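Local structure of aldehyde dehydrogenase 21 (Physcomitrella patens subsp. patens, 5MZ8) at the interface of chains A and B and the interface of chains A and C. The protein oxidises succinic semialdehyde to succinate as an aldehyde dehydrogenase, using NADP(+) as the electron acceptor. Sequence-based numbering; all coordinates share one arbitrary frame. Chains: chain A/B/C, aldehyde dehydrogenase 21.

Contact 1: the interface of chains A and B. Residues chain A 162-165, 168; chain B 98.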
loop_
_atom_site.group_PDB
_atom_site.type_symbol
_atom_site.label_atom_id
_atom_site.label_comp_id
_atom_site.label_asym_id
_atom_site.label_seq_id
_atom_site.Cartn_x
_atom_site.Cartn_y
_atom_site.Cartn_z
ATOM N N ASP A 162 -0.131 -3.063 19.333
ATOM C CA ASP A 162 -1.027 -3.018 20.493
ATOM C C ASP A 162 -2.474 -3.226 20.025
ATOM O O ASP A 162 -3.323 -2.354 20.171
ATOM C CB ASP A 162 -0.839 -1.713 21.288
ATOM C CG ASP A 162 -0.984 -0.404 20.505
ATOM O OD1 ASP A 162 -0.824 -0.421 19.263
ATOM O OD2 ASP A 162 -1.261 0.633 21.136
ATOM N N ILE A 163 -2.733 -4.401 19.441
ATOM C CA ILE A 163 -4.029 -4.829 18.897
ATOM C C ILE A 163 -4.994 -5.269 19.987
ATOM O O ILE A 163 -6.201 -5.343 19.746
ATOM C CB ILE A 163 -3.856 -5.913 17.797
ATOM C CG1 ILE A 163 -3.093 -7.154 18.331
ATOM C CG2 ILE A 163 -3.188 -5.293 16.545
ATOM C CD1 ILE A 163 -3.196 -8.458 17.467
ATOM N N SER A 164 -4.458 -5.592 21.174
ATOM C CA SER A 164 -5.208 -6.026 22.351
ATOM C C SER A 164 -4.432 -5.610 23.590
ATOM O O SER A 164 -3.251 -5.259 23.477
ATOM C CB SER A 164 -5.459 -7.536 22.323
ATOM O OG SER A 164 -4.255 -8.279 22.257
ATOM N N ALA A 165 -5.095 -5.596 24.750
ATOM C CA ALA A 165 -4.521 -5.150 26.024
ATOM C C ALA A 165 -3.213 -5.839 26.422
ATOM O O ALA A 165 -2.326 -5.169 26.953
ATOM C CB ALA A 165 -5.537 -5.265 27.145
ATOM N N LYS A 168 -0.085 -4.174 24.869
ATOM C CA LYS A 168 0.105 -2.755 25.205
ATOM C C LYS A 168 1.589 -2.350 25.062
ATOM O O LYS A 168 2.474 -3.119 25.450
ATOM C CB LYS A 168 -0.398 -2.500 26.651
ATOM C CG LYS A 168 -0.310 -1.046 27.076
ATOM C CD LYS A 168 -0.688 -0.832 28.513
ATOM C CE LYS A 168 -0.456 0.620 28.862
ATOM N NZ LYS A 168 -1.020 0.991 30.192
ATOM N N TYR B 98 -5.813 -0.426 20.712
ATOM C CA TYR B 98 -6.806 -1.330 21.292
ATOM C C TYR B 98 -7.835 -0.573 22.167
ATOM O O TYR B 98 -8.980 -1.029 22.285
ATOM C CB TYR B 98 -6.115 -2.444 22.098
ATOM C CG TYR B 98 -5.517 -1.994 23.417
ATOM C CD1 TYR B 98 -4.236 -1.452 23.476
ATOM C CD2 TYR B 98 -6.218 -2.144 24.611
ATOM C CE1 TYR B 98 -3.687 -1.029 24.684
ATOM C CE2 TYR B 98 -5.681 -1.717 25.823
ATOM C CZ TYR B 98 -4.413 -1.168 25.854
ATOM O OH TYR B 98 -3.882 -0.763 27.049
#

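Contact 2: the interface of chains A and C. Residues chain A 509, 511-513; chain C 451-452, 455.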
loop_
_atom_site.group_PDB
_atom_site.type_symbol
_atom_site.label_atom_id
_atom_site.label_comp_id
_atom_site.label_asym_id
_atom_site.label_seq_id
_atom_site.Cartn_x
_atom_site.Cartn_y
_atom_site.Cartn_z
ATOM N N MET A 509 9.156 -3.571 18.935
ATOM C CA MET A 509 9.651 -2.577 19.889
ATOM C C MET A 509 8.740 -2.413 21.071
ATOM O O MET A 509 7.575 -2.044 20.889
ATOM C CB MET A 509 9.839 -1.228 19.168
ATOM C CG MET A 509 10.610 -1.326 17.852
ATOM S SD MET A 509 10.270 0.075 16.748
ATOM C CE MET A 509 11.343 1.288 17.470
ATOM N N ASN A 511 7.768 -0.384 24.365
ATOM C CA ASN A 511 7.794 0.944 24.994
ATOM C C ASN A 511 8.961 1.826 24.519
ATOM O O ASN A 511 9.616 2.477 25.339
ATOM C CB ASN A 511 7.761 0.828 26.532
ATOM C CG ASN A 511 6.542 0.130 27.071
ATOM O OD1 ASN A 511 5.395 0.498 26.769
ATOM N ND2 ASN A 511 6.774 -0.902 27.882
ATOM N N VAL A 512 9.237 1.822 23.201
ATOM C CA VAL A 512 10.304 2.637 22.622
ATOM C C VAL A 512 9.804 4.092 22.493
ATOM O O VAL A 512 8.765 4.357 21.873
ATOM C CB VAL A 512 10.909 2.039 21.326
ATOM C CG1 VAL A 512 11.888 3.009 20.682
ATOM C CG2 VAL A 512 11.608 0.712 21.623
ATOM N N GLY A 513 10.538 4.998 23.133
ATOM C CA GLY A 513 10.190 6.406 23.185
ATOM C C GLY A 513 9.722 6.825 24.562
ATOM O O GLY A 513 9.365 7.984 24.755
ATOM N N LEU C 451 18.095 5.717 22.219
ATOM C CA LEU C 451 16.978 5.144 21.481
ATOM C C LEU C 451 15.633 5.775 21.870
ATOM O O LEU C 451 14.863 6.163 20.984
ATOM C CB LEU C 451 16.983 3.605 21.689
ATOM C CG LEU C 451 15.747 2.818 21.269
ATOM C CD1 LEU C 451 15.653 2.670 19.736
ATOM C CD2 LEU C 451 15.691 1.499 21.988
ATOM N N ASN C 452 15.368 5.884 23.189
ATOM C CA ASN C 452 14.131 6.437 23.728
ATOM C C ASN C 452 13.977 7.931 23.509
ATOM O O ASN C 452 12.874 8.359 23.188
ATOM C CB ASN C 452 13.955 6.066 25.181
ATOM C CG ASN C 452 13.655 4.593 25.329
ATOM O OD1 ASN C 452 12.789 4.027 24.636
ATOM N ND2 ASN C 452 14.421 3.925 26.166
ATOM N N PHE C 455 12.917 8.530 19.787
ATOM C CA PHE C 455 11.512 8.235 19.511
ATOM C C PHE C 455 10.552 9.092 20.341
ATOM O O PHE C 455 9.428 9.312 19.893
ATOM C CB PHE C 455 11.222 6.726 19.601
ATOM C CG PHE C 455 11.768 6.010 18.386
ATOM C CD1 PHE C 455 13.071 5.517 18.373
ATOM C CD2 PHE C 455 11.000 5.880 17.228
ATOM C CE1 PHE C 455 13.594 4.895 17.226
ATOM C CE2 PHE C 455 11.522 5.256 16.083
ATOM C CZ PHE C 455 12.811 4.760 16.090
#

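Contact 1: the interface of chains A and B
B:Tyr98 lies under a turn of chain A, with one face of its ring against A:Ala165 and its phenol hydroxyl against A:Lys168. These three residues bury the most surface of the patch, and the tyrosine alone hides 104 Å² of its own.

The backbone of chain A, more than its side chains, covers the ring. A:Ala165 CA stands above the face, displaced toward the rim, and comes within 3.6 Å of B:Tyr98 CE2, a CH-pi contact. The carbonyl A:Ser164 O lies over the same face near another part of the rim. The peptide joining A:Ser164 to A:Ala165 is therefore laid flat on the ring, the two planes lying within about 10° of each other. The methyl group adds a contact to the same ring carbon, A:Ala165 CB to B:Tyr98 CE2 at 3.8 Å.

Beyond the ring, A:Lys168 uses its methylenes rather than its amine. With CG anti to the backbone N (chi1 -177°) and the chain extended, the aliphatic stem passes the phenol obliquely. Its CD approaches B:Tyr98 OH to 3.5 Å, and CG is almost as near. The terminal amine runs past, A:Lys168 NZ being 4.6 Å from B:Tyr98 OH, so the contact is one of van der Waals packing of methylenes against the phenol oxygen.

At the root of the tyrosine, B:Tyr98 N gives a weak hydrogen bond to the carbonyl A:Asp162 O, 3.2 Å long and bent to 126° at the hydrogen. B:Tyr98 lies in the first turn of helix 97-113, so the N-terminal end of that helix meets the chain A loop directly. A:Ser164 CA adds a flanking contact, 3.7 Å from B:Tyr98 CB.

The patch seats the start of one subunit's helix against the loop and 3-10 helix 165-167 of another. Its two-fold twin doubles it, and it probably helps to join subunits in the four-copy assembly of the crystal structure.

Contact 2: the interface of chains A and C
C:Phe455 and C:Asn452, on helix 451-460, receive the C-terminal tail of chain A, where A:Val512 and A:Gly513 follow strand 502-510.

Traced outward, the phenylalanine meets the tail at several points. Its CB touches backbone first, 3.7 Å from A:Gly513 CA. At the ring root, C:Phe455 CG is 3.8 Å from A:Val512 CG1. That methyl lies closer still to the next ring atom, C:Phe455 CD1, at 3.6 Å. At the far tip, C:Phe455 CZ is reached by the terminal methyl A:Met509 CE at 4.0 Å. This methyl is above the ring face toward its rim, and A:Val512 CG1 is on the same side of the ring plane. The chain of A:Met509, bent at chi3 (80°), brings its end across the aromatic side chain at about a right angle. A:Val512 CG1 also packs on C:Leu451 CD1, 3.9 Å away, and so rests in the notch where the leucine and the ring meet.

The polar part of the contact is the hydrogen bond from A:Gly513 N to the side-chain carbonyl C:Asn452 OD1, at 2.9 Å. It is nearly straight, 173° at the hydrogen, and arrives in the carbonyl plane on a lone pair, with a C=O...N angle of 133°. A leucine in place of C:Asn452 would remove this acceptor and would probably leave the A:Gly513 amide without its mate and the tail less firmly fixed on the helix.

The hydrogen bond and the apolar contacts together hold the chain A tail on its neighbour, probably steadying the pair of subunits, each holding the other's tail by symmetry.

Contact 1 and contact 2 have centres about 17 Å apart and share chain A but no residue. Contact 1 uses the loop and 3-10 helix 165-167 of chain A against helix 97-113 of chain B; contact 2 uses the end of strand 502-510 and the following tail against helix 451-460 of chain C. One subunit thus touches two different neighbours from nearby surfaces, which is consistent with the four copies of the deposited assembly. Both lie far from the catalytic centre, about 39 and 41 Å from A:Glu285, so their role is likely to be in assembly rather than chemistry.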